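Local coordinates for protein dnab-like replicative helicase (PDB 3BH0) that probably couples ATP hydrolysis to 5'-3' unwinding of duplex DNA during phage replication, this chain being the ATPase domain of a DnaB-family helicase, at residues A[67-72]-A[256-261]; A[185-190]-A[222-227]; A[208-213]-A[251-256]. One frame throughout, in Å; residues are numbered along the deposited sequence.

Contact 1: A[67-72]-A[256-261]; sequences RRNFVL and DADIIE
Residues 67-72 and 256-261 bring together two neighbouring parallel strands within the RecA-like sheet of this P-loop NTPase domain, their short axes within 16° of each other. Strand 70-74 leads into what is probably the Walker A loop, while strand 259-265 lies between strand 70-74 and the antiparallel strands.

Main-chain hydrogen bonds set the register. Leu72 N donates to Ile259 O at 2.8 Å, and Leu72 O receives Glu261 N at 2.7 Å, almost along the C=O axis. Two residues earlier, Phe70 O is reached by Asp258 N at 2.9 Å and, weakly, by Ile259 N.

Just before strand 259-265 the carboxylate of Asp258, with its two oxygens, serves a main-chain N-H and basic side chains together. Its CG is anti to the carbonyl carbon (chi1 -51°), which turns the group back to the other strand. OD2 accepts Phe70 N at 2.8 Å through its anti lone pair and also pairs with Lys214. OD1 sits over one face of the Arg68 guanidinium, 3.0 Å from Arg68 NH2, an atom whose modelled place is less certain; no N-H is aimed at OD1, so the attraction is one of charge. Arg287 is a second cationic partner of OD1.

Each face of the strand pair carries an apolar contact; beta-branched Val71 and Ile259 suit the extended backbone. Val71 CB meets Ile259 CB at 3.8 Å on one face, Leu72 CB meets Ile260 CG1 at 4.1 Å on the other. Phe70, its CG anti to N (chi1 176°), turns a ring edge to helix 252-256, CD2 lying 3.9 Å from Asp256 C.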
loop_
_atom_site.group_PDB
_atom_site.type_symbol
_atom_site.label_atom_id
_atom_site.label_comp_id
_atom_site.label_asym_id
_atom_site.label_seq_id
_atom_site.Cartn_x
_atom_site.Cartn_y
_atom_site.Cartn_z
ATOM N N ARG A 67 6.342 -10.370 7.202
ATOM C CA ARG A 67 7.514 -10.530 6.354
ATOM C C ARG A 67 7.321 -11.343 5.051
ATOM O O ARG A 67 8.082 -11.184 4.110
ATOM C CB ARG A 67 8.650 -11.134 7.183
ATOM C CG ARG A 67 9.018 -10.338 8.434
ATOM C CD ARG A 67 10.404 -9.693 8.309
ATOM N NE ARG A 67 10.975 -9.353 9.617
ATOM C CZ ARG A 67 12.256 -9.037 9.839
ATOM N NH1 ARG A 67 13.137 -9.019 8.836
ATOM N NH2 ARG A 67 12.658 -8.734 11.075
ATOM N N ARG A 68 6.318 -12.192 4.948
ATOM C CA ARG A 68 6.150 -12.907 3.673
ATOM C C ARG A 68 5.012 -12.386 2.759
ATOM O O ARG A 68 4.889 -12.804 1.596
ATOM C CB ARG A 68 6.007 -14.417 3.950
ATOM C CG ARG A 68 4.605 -14.912 4.300
ATOM C CD ARG A 68 3.998 -15.741 3.154
ATOM N NE ARG A 68 2.588 -16.033 3.413
ATOM C CZ ARG A 68 1.785 -16.748 2.626
ATOM N NH1 ARG A 68 2.211 -17.271 1.486
ATOM N NH2 ARG A 68 0.528 -16.942 2.990
ATOM N N ASN A 69 4.202 -11.469 3.290
ATOM C CA ASN A 69 2.939 -11.082 2.649
ATOM C C ASN A 69 3.083 -10.370 1.309
ATOM O O ASN A 69 3.964 -9.541 1.107
ATOM C CB ASN A 69 2.068 -10.224 3.579
ATOM C CG ASN A 69 1.621 -10.957 4.833
ATOM O OD1 ASN A 69 1.168 -10.321 5.784
ATOM N ND2 ASN A 69 1.738 -12.291 4.846
ATOM N N PHE A 70 2.192 -10.722 0.404
ATOM C CA PHE A 70 2.024 -10.006 -0.834
ATOM C C PHE A 70 0.625 -9.407 -0.754
ATOM O O PHE A 70 -0.380 -10.126 -0.826
ATOM C CB PHE A 70 2.182 -10.962 -2.015
ATOM C CG PHE A 70 1.940 -10.339 -3.345
ATOM C CD1 PHE A 70 2.293 -9.018 -3.592
ATOM C CD2 PHE A 70 1.374 -11.084 -4.366
ATOM C CE1 PHE A 70 2.066 -8.445 -4.827
ATOM C CE2 PHE A 70 1.138 -10.514 -5.613
ATOM C CZ PHE A 70 1.491 -9.193 -5.840
ATOM N N VAL A 71 0.565 -8.095 -0.542
ATOM C CA VAL A 71 -0.712 -7.414 -0.411
ATOM C C VAL A 71 -1.015 -6.494 -1.579
ATOM O O VAL A 71 -0.151 -5.803 -2.115
ATOM C CB VAL A 71 -0.951 -6.778 1.012
ATOM C CG1 VAL A 71 0.285 -6.815 1.848
ATOM C CG2 VAL A 71 -1.520 -5.378 0.946
ATOM N N LEU A 72 -2.273 -6.564 -1.988
ATOM C CA LEU A 72 -2.800 -5.852 -3.123
ATOM C C LEU A 72 -3.815 -4.795 -2.658
ATOM O O LEU A 72 -4.700 -5.074 -1.865
ATOM C CB LEU A 72 -3.451 -6.861 -4.068
ATOM C CG LEU A 72 -3.564 -6.440 -5.519
ATOM C CD1 LEU A 72 -2.184 -6.546 -6.198
ATOM C CD2 LEU A 72 -4.589 -7.307 -6.217
ATOM N N ASP A 256 -2.167 -15.304 -5.967
ATOM C CA ASP A 256 -0.880 -15.065 -5.308
ATOM C C ASP A 256 -0.925 -14.211 -4.043
ATOM O O ASP A 256 -0.165 -14.454 -3.103
ATOM C CB ASP A 256 0.131 -14.510 -6.309
ATOM C CG ASP A 256 0.482 -15.523 -7.378
ATOM O OD1 ASP A 256 0.479 -16.744 -7.070
ATOM O OD2 ASP A 256 0.748 -15.111 -8.522
ATOM N N ALA A 257 -1.827 -13.234 -4.010
ATOM C CA ALA A 257 -1.904 -12.303 -2.891
ATOM C C ALA A 257 -2.443 -12.968 -1.627
ATOM O O ALA A 257 -3.368 -13.783 -1.661
ATOM C CB ALA A 257 -2.749 -11.089 -3.259
ATOM N N ASP A 258 -1.838 -12.617 -0.510
ATOM C CA ASP A 258 -2.319 -13.045 0.787
ATOM C C ASP A 258 -3.438 -12.116 1.238
ATOM O O ASP A 258 -4.426 -12.547 1.836
ATOM C CB ASP A 258 -1.145 -13.045 1.773
ATOM C CG ASP A 258 0.042 -13.807 1.223
ATOM O OD1 ASP A 258 -0.148 -14.988 0.839
ATOM O OD2 ASP A 258 1.136 -13.220 1.104
ATOM N N ILE A 259 -3.266 -10.833 0.932
ATOM C CA ILE A 259 -4.234 -9.816 1.295
ATOM C C ILE A 259 -4.616 -8.970 0.077
ATOM O O ILE A 259 -3.759 -8.512 -0.678
ATOM C CB ILE A 259 -3.726 -8.938 2.457
ATOM C CG1 ILE A 259 -3.336 -9.827 3.647
ATOM C CG2 ILE A 259 -4.809 -7.928 2.866
ATOM C CD1 ILE A 259 -2.622 -9.133 4.805
ATOM N N ILE A 260 -5.910 -8.793 -0.110
ATOM C CA ILE A 260 -6.421 -7.912 -1.136
ATOM C C ILE A 260 -7.372 -6.922 -0.495
ATOM O O ILE A 260 -8.449 -7.278 -0.013
ATOM C CB ILE A 260 -7.127 -8.686 -2.268
ATOM C CG1 ILE A 260 -6.148 -9.667 -2.927
ATOM C CG2 ILE A 260 -7.764 -7.704 -3.284
ATOM C CD1 ILE A 260 -6.773 -10.604 -3.981
ATOM N N GLU A 261 -6.961 -5.667 -0.477
ATOM C CA GLU A 261 -7.834 -4.630 0.015
ATOM C C GLU A 261 -8.354 -3.746 -1.118
ATOM O O GLU A 261 -7.587 -3.113 -1.828
ATOM C CB GLU A 261 -7.185 -3.848 1.161
ATOM C CG GLU A 261 -5.699 -3.711 1.075
ATOM C CD GLU A 261 -5.043 -3.404 2.408
ATOM O OE1 GLU A 261 -4.863 -4.340 3.192
ATOM O OE2 GLU A 261 -4.661 -2.245 2.658
#

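Contact 2: A[185-190]-A[222-227]; sequences VMIDYL and VVVIAL
Ile187 O is held by two N-H groups: Leu227 N from the adjacent strand at 3.2 Å, and Tyr189 N from its own segment at a very short 2.5 Å. The second bond closes an inverse gamma turn centred on Asp188, after which Leu190 N bonds back to Leu227 O at 2.8 Å. Earlier on, Val185 and Ile187 use both N-H and C=O for the partner strand; the bond from Ile225 N to Val185 O, 2.7 Å long, is nearly straight at 176°.

These strands are the two ends of a beta-alpha-beta unit, 183-188 and 223-228 joined by helix 202-220, in a RecA-like core. A run of apolar residues ending in Asp188 fits the Walker B strand of P-loop NTPases.

Met186 and Ile225 lie side by side toward helix 81-93, the flexible thioether bending at chi3 (86°) to bring Met186 CE within 3.6 Å of Ile225 CG2. Leu227 CB lies 3.9 Å from Tyr189 CB, and its side chain reaches Lys81 and Ala85 by the probable Walker A loop. On the opposite face Ile187 CD1 crosses to Val224 CG1 at 4.0 Å. Small Ala226 makes room for Leu190, whose CD1 lies 3.8 Å from Ala226 CB and which also packs on Leu213.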
loop_
_atom_site.group_PDB
_atom_site.type_symbol
_atom_site.label_atom_id
_atom_site.label_comp_id
_atom_site.label_asym_id
_atom_site.label_seq_id
_atom_site.Cartn_x
_atom_site.Cartn_y
_atom_site.Cartn_z
ATOM N N VAL A 185 7.988 -3.094 0.367
ATOM C CA VAL A 185 8.085 -2.661 -1.030
ATOM C C VAL A 185 6.707 -2.253 -1.557
ATOM O O VAL A 185 5.841 -3.098 -1.744
ATOM C CB VAL A 185 8.747 -3.760 -1.907
ATOM C CG1 VAL A 185 8.986 -3.281 -3.334
ATOM C CG2 VAL A 185 10.066 -4.209 -1.257
ATOM N N MET A 186 6.509 -0.950 -1.760
ATOM C CA MET A 186 5.252 -0.427 -2.306
ATOM C C MET A 186 5.406 -0.160 -3.790
ATOM O O MET A 186 6.349 0.514 -4.209
ATOM C CB MET A 186 4.830 0.875 -1.625
ATOM C CG MET A 186 4.435 0.765 -0.172
ATOM S SD MET A 186 3.221 2.038 0.282
ATOM C CE MET A 186 1.697 1.224 -0.203
ATOM N N ILE A 187 4.476 -0.666 -4.591
ATOM C CA ILE A 187 4.561 -0.454 -6.024
ATOM C C ILE A 187 3.395 0.396 -6.561
ATOM O O ILE A 187 2.253 -0.084 -6.639
ATOM C CB ILE A 187 4.759 -1.785 -6.765
ATOM C CG1 ILE A 187 5.919 -2.548 -6.094
ATOM C CG2 ILE A 187 5.002 -1.547 -8.275
ATOM C CD1 ILE A 187 6.014 -3.989 -6.410
ATOM N N ASP A 188 3.671 1.665 -6.902
ATOM C CA ASP A 188 2.614 2.491 -7.513
ATOM C C ASP A 188 2.288 1.982 -8.873
ATOM O O ASP A 188 2.769 2.406 -9.926
ATOM C CB ASP A 188 2.785 4.008 -7.501
ATOM C CG ASP A 188 1.463 4.752 -7.892
ATOM O OD1 ASP A 188 0.453 4.100 -8.299
ATOM O OD2 ASP A 188 1.436 5.998 -7.808
ATOM N N TYR A 189 1.429 0.999 -8.713
ATOM C CA TYR A 189 0.639 0.282 -9.649
ATOM C C TYR A 189 1.302 -0.699 -10.570
ATOM O O TYR A 189 2.190 -0.376 -11.354
ATOM C CB TYR A 189 -0.670 1.009 -10.029
ATOM C CG TYR A 189 -0.967 1.391 -11.440
ATOM C CD1 TYR A 189 -1.545 0.475 -12.314
ATOM C CD2 TYR A 189 -0.806 2.712 -11.864
ATOM C CE1 TYR A 189 -1.882 0.841 -13.604
ATOM C CE2 TYR A 189 -1.154 3.093 -13.157
ATOM C CZ TYR A 189 -1.686 2.154 -14.013
ATOM O OH TYR A 189 -2.007 2.523 -15.287
ATOM N N LEU A 190 0.851 -1.929 -10.344
ATOM C CA LEU A 190 1.425 -3.151 -10.816
ATOM C C LEU A 190 1.401 -3.280 -12.325
ATOM O O LEU A 190 2.351 -3.788 -12.905
ATOM C CB LEU A 190 0.685 -4.328 -10.157
ATOM C CG LEU A 190 0.975 -5.789 -10.530
ATOM C CD1 LEU A 190 0.831 -6.641 -9.284
ATOM C CD2 LEU A 190 0.060 -6.305 -11.646
ATOM N N VAL A 222 10.364 -9.868 2.556
ATOM C CA VAL A 222 9.793 -8.519 2.669
ATOM C C VAL A 222 8.271 -8.506 2.509
ATOM O O VAL A 222 7.687 -9.454 1.984
ATOM C CB VAL A 222 10.433 -7.521 1.649
ATOM C CG1 VAL A 222 11.919 -7.282 1.986
ATOM C CG2 VAL A 222 10.245 -7.986 0.184
ATOM N N VAL A 223 7.637 -7.431 2.979
ATOM C CA VAL A 223 6.249 -7.149 2.613
ATOM C C VAL A 223 6.222 -6.471 1.242
ATOM O O VAL A 223 6.881 -5.463 1.039
ATOM C CB VAL A 223 5.533 -6.253 3.646
ATOM C CG1 VAL A 223 4.037 -6.100 3.276
ATOM C CG2 VAL A 223 5.684 -6.833 5.057
ATOM N N VAL A 224 5.493 -7.050 0.298
ATOM C CA VAL A 224 5.239 -6.391 -0.981
ATOM C C VAL A 224 3.802 -5.900 -0.987
ATOM O O VAL A 224 2.888 -6.660 -0.678
ATOM C CB VAL A 224 5.513 -7.315 -2.172
ATOM C CG1 VAL A 224 5.211 -6.614 -3.487
ATOM C CG2 VAL A 224 6.976 -7.771 -2.133
ATOM N N ILE A 225 3.639 -4.608 -1.271
ATOM C CA ILE A 225 2.338 -3.968 -1.408
ATOM C C ILE A 225 2.210 -3.391 -2.826
ATOM O O ILE A 225 2.835 -2.381 -3.162
ATOM C CB ILE A 225 2.087 -2.869 -0.341
ATOM C CG1 ILE A 225 2.164 -3.448 1.081
ATOM C CG2 ILE A 225 0.723 -2.272 -0.531
ATOM C CD1 ILE A 225 2.148 -2.411 2.182
ATOM N N ALA A 226 1.413 -4.060 -3.653
ATOM C CA ALA A 226 1.160 -3.602 -4.993
ATOM C C ALA A 226 -0.236 -2.975 -5.129
ATOM O O ALA A 226 -1.263 -3.580 -4.777
ATOM C CB ALA A 226 1.358 -4.739 -6.004
ATOM N N LEU A 227 -0.243 -1.739 -5.625
ATOM C CA LEU A 227 -1.440 -1.064 -6.083
ATOM C C LEU A 227 -1.837 -1.651 -7.438
ATOM O O LEU A 227 -0.982 -1.995 -8.251
ATOM C CB LEU A 227 -1.200 0.453 -6.193
ATOM C CG LEU A 227 -1.451 1.305 -4.948
ATOM C CD1 LEU A 227 -0.605 0.832 -3.783
ATOM C CD2 LEU A 227 -1.198 2.785 -5.207
#

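Contact 3: A[208-213]-A[251-256]; sequences QISRDL and GQLEQD
Ser210 faces helix 252-256 from the flank of helix 202-220, and its short side chain lets the two backbones come close, with Ser210 CA 5.7 Å from Leu253 CA. Its CB touches the methyl Leu253 CD1 at 3.8 Å. From CB the hydroxyl points anti to the backbone N (chi1 159°), which carries OG into the angle between Gln252 and Asp256, one turn apart on the other helix. There OG lies 3.4 Å from the methylene carbon Gln252 CG and donates a hydrogen bond to Asp256 OD2. The modelled length of that bond, 2.5 Å between Ser210 OG and Asp256 OD2, is short, but the position of OD2 is not secure. A small hydroxyl suits this place, supplying a donor for the carboxylate.

Arg211, next along the same helix, edges the outer side. Its methylene CG passes 3.6 Å from Asp256 OD2, and a bend at chi3 (-59°) folds the guanidinium back over its own helix, one face near Gln208 N. Guanidinium and carboxylate are thus not paired, although their opposite charges probably still attract across 5.9 Å between Arg211 NE and Asp256 OD2.

On the side facing the sheet, Leu253 reaches Leu190 and Leu72, and Leu213 reaches Phe70 and Val224, so leucines of both helices pack on the sheet. Two helices packed alongside each other, their segments only 13° from parallel, on one face of a largely parallel sheet belong to the layered alpha/beta architecture of the RecA-like ATPase core.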
loop_
_atom_site.group_PDB
_atom_site.type_symbol
_atom_site.label_atom_id
_atom_site.label_comp_id
_atom_site.label_asym_id
_atom_site.label_seq_id
_atom_site.Cartn_x
_atom_site.Cartn_y
_atom_site.Cartn_z
ATOM N N GLN A 208 2.931 -13.485 -14.678
ATOM C CA GLN A 208 4.371 -13.528 -14.349
ATOM C C GLN A 208 4.743 -12.456 -13.342
ATOM O O GLN A 208 5.358 -12.758 -12.321
ATOM C CB GLN A 208 5.249 -13.385 -15.594
ATOM C CG GLN A 208 6.704 -12.942 -15.286
ATOM C CD GLN A 208 6.875 -11.414 -15.294
ATOM O OE1 GLN A 208 6.384 -10.732 -16.191
ATOM N NE2 GLN A 208 7.575 -10.886 -14.300
ATOM N N ILE A 209 4.356 -11.208 -13.607
ATOM C CA ILE A 209 4.602 -10.132 -12.638
ATOM C C ILE A 209 4.097 -10.512 -11.244
ATOM O O ILE A 209 4.790 -10.308 -10.254
ATOM C CB ILE A 209 3.996 -8.785 -13.077
ATOM C CG1 ILE A 209 4.692 -8.257 -14.338
ATOM C CG2 ILE A 209 4.102 -7.763 -11.923
ATOM C CD1 ILE A 209 3.923 -7.150 -15.064
ATOM N N SER A 210 2.905 -11.091 -11.180
ATOM C CA SER A 210 2.283 -11.480 -9.903
ATOM C C SER A 210 3.060 -12.586 -9.161
ATOM O O SER A 210 3.384 -12.440 -7.979
ATOM C CB SER A 210 0.808 -11.875 -10.135
ATOM O OG SER A 210 0.299 -12.693 -9.085
ATOM N N ARG A 211 3.364 -13.681 -9.862
ATOM C CA ARG A 211 4.154 -14.782 -9.288
ATOM C C ARG A 211 5.477 -14.286 -8.748
ATOM O O ARG A 211 5.855 -14.616 -7.612
ATOM C CB ARG A 211 4.410 -15.895 -10.315
ATOM C CG ARG A 211 3.219 -16.775 -10.580
ATOM C CD ARG A 211 3.593 -17.952 -11.466
ATOM N NE ARG A 211 4.127 -17.523 -12.759
ATOM C CZ ARG A 211 3.382 -17.366 -13.844
ATOM N NH1 ARG A 211 2.083 -17.604 -13.772
ATOM N NH2 ARG A 211 3.930 -16.979 -15.004
ATOM N N ASP A 212 6.162 -13.474 -9.556
ATOM C CA ASP A 212 7.491 -12.968 -9.218
ATOM C C ASP A 212 7.466 -12.027 -8.005
ATOM O O ASP A 212 8.395 -12.046 -7.162
ATOM C CB ASP A 212 8.159 -12.320 -10.453
ATOM C CG ASP A 212 8.470 -13.342 -11.570
ATOM O OD1 ASP A 212 8.223 -14.552 -11.360
ATOM O OD2 ASP A 212 8.955 -12.955 -12.661
ATOM N N LEU A 213 6.395 -11.228 -7.903
ATOM C CA LEU A 213 6.232 -10.304 -6.769
ATOM C C LEU A 213 6.055 -11.058 -5.469
ATOM O O LEU A 213 6.564 -10.647 -4.428
ATOM C CB LEU A 213 5.069 -9.315 -6.988
ATOM C CG LEU A 213 5.407 -8.132 -7.903
ATOM C CD1 LEU A 213 4.191 -7.270 -8.197
ATOM C CD2 LEU A 213 6.568 -7.273 -7.351
ATOM N N GLY A 251 -5.945 -12.488 -13.799
ATOM C CA GLY A 251 -6.107 -13.885 -13.369
ATOM C C GLY A 251 -5.329 -14.245 -12.102
ATOM O O GLY A 251 -5.844 -14.161 -10.978
ATOM N N GLN A 252 -4.079 -14.652 -12.309
ATOM C CA GLN A 252 -3.144 -15.043 -11.261
ATOM C C GLN A 252 -3.195 -14.165 -10.010
ATOM O O GLN A 252 -3.006 -14.643 -8.891
ATOM C CB GLN A 252 -1.745 -15.007 -11.860
ATOM C CG GLN A 252 -0.637 -15.436 -10.941
ATOM C CD GLN A 252 -0.640 -16.926 -10.679
ATOM O OE1 GLN A 252 -0.997 -17.369 -9.590
ATOM N NE2 GLN A 252 -0.229 -17.711 -11.681
ATOM N N LEU A 253 -3.463 -12.881 -10.220
ATOM C CA LEU A 253 -3.352 -11.850 -9.186
ATOM C C LEU A 253 -4.069 -12.177 -7.864
ATOM O O LEU A 253 -3.503 -11.983 -6.789
ATOM C CB LEU A 253 -3.809 -10.496 -9.766
ATOM C CG LEU A 253 -3.209 -9.191 -9.227
ATOM C CD1 LEU A 253 -1.717 -9.298 -9.027
ATOM C CD2 LEU A 253 -3.519 -8.050 -10.173
ATOM N N GLU A 254 -5.300 -12.684 -7.945
ATOM C CA GLU A 254 -6.054 -13.019 -6.739
ATOM C C GLU A 254 -5.509 -14.264 -6.035
ATOM O O GLU A 254 -5.638 -14.411 -4.818
ATOM C CB GLU A 254 -7.555 -13.167 -7.028
ATOM C CG GLU A 254 -7.979 -14.477 -7.675
ATOM C CD GLU A 254 -9.487 -14.698 -7.618
ATOM O OE1 GLU A 254 -10.102 -14.718 -8.707
ATOM O OE2 GLU A 254 -10.051 -14.848 -6.501
ATOM N N GLN A 255 -4.896 -15.157 -6.804
ATOM C CA GLN A 255 -4.341 -16.377 -6.235
ATOM C C GLN A 255 -3.071 -16.113 -5.425
ATOM O O GLN A 255 -2.948 -16.584 -4.299
ATOM C CB GLN A 255 -4.175 -17.443 -7.321
ATOM C CG GLN A 255 -5.556 -18.042 -7.703
ATOM C CD GLN A 255 -5.561 -18.821 -9.006
ATOM O OE1 GLN A 255 -4.652 -19.590 -9.283
ATOM N NE2 GLN A 255 -6.602 -18.629 -9.806
ATOM N N ASP A 256 -2.167 -15.304 -5.967
ATOM C CA ASP A 256 -0.880 -15.065 -5.308
ATOM C C ASP A 256 -0.925 -14.211 -4.043
ATOM O O ASP A 256 -0.165 -14.454 -3.103
ATOM C CB ASP A 256 0.131 -14.510 -6.309
ATOM C CG ASP A 256 0.482 -15.523 -7.378
ATOM O OD1 ASP A 256 0.479 -16.744 -7.070
ATOM O OD2 ASP A 256 0.748 -15.111 -8.522
#

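Overall arrangement
From the N terminus, residues 67-72 come first and wait until 256-261 for their partner, so contact 1 closes the longest loop and the other two contacts nest within it. Residues 185-190 follow, then 208-213; contact 2 closes at 222-227, and contact 3 only at 251-256, so these two cross. Strand 70-74 lies between strands 223-228 and 259-265, and Val71 N and O probably bond to Val224 O and Ala226 N, making contacts 1 and 2 continuous in one sheet. Contact 3 lies on one face of that sheet, with Leu213 packed on Ile187. Asp256, shared by contacts 1 and 3, links helix 252-256 to the strand after it.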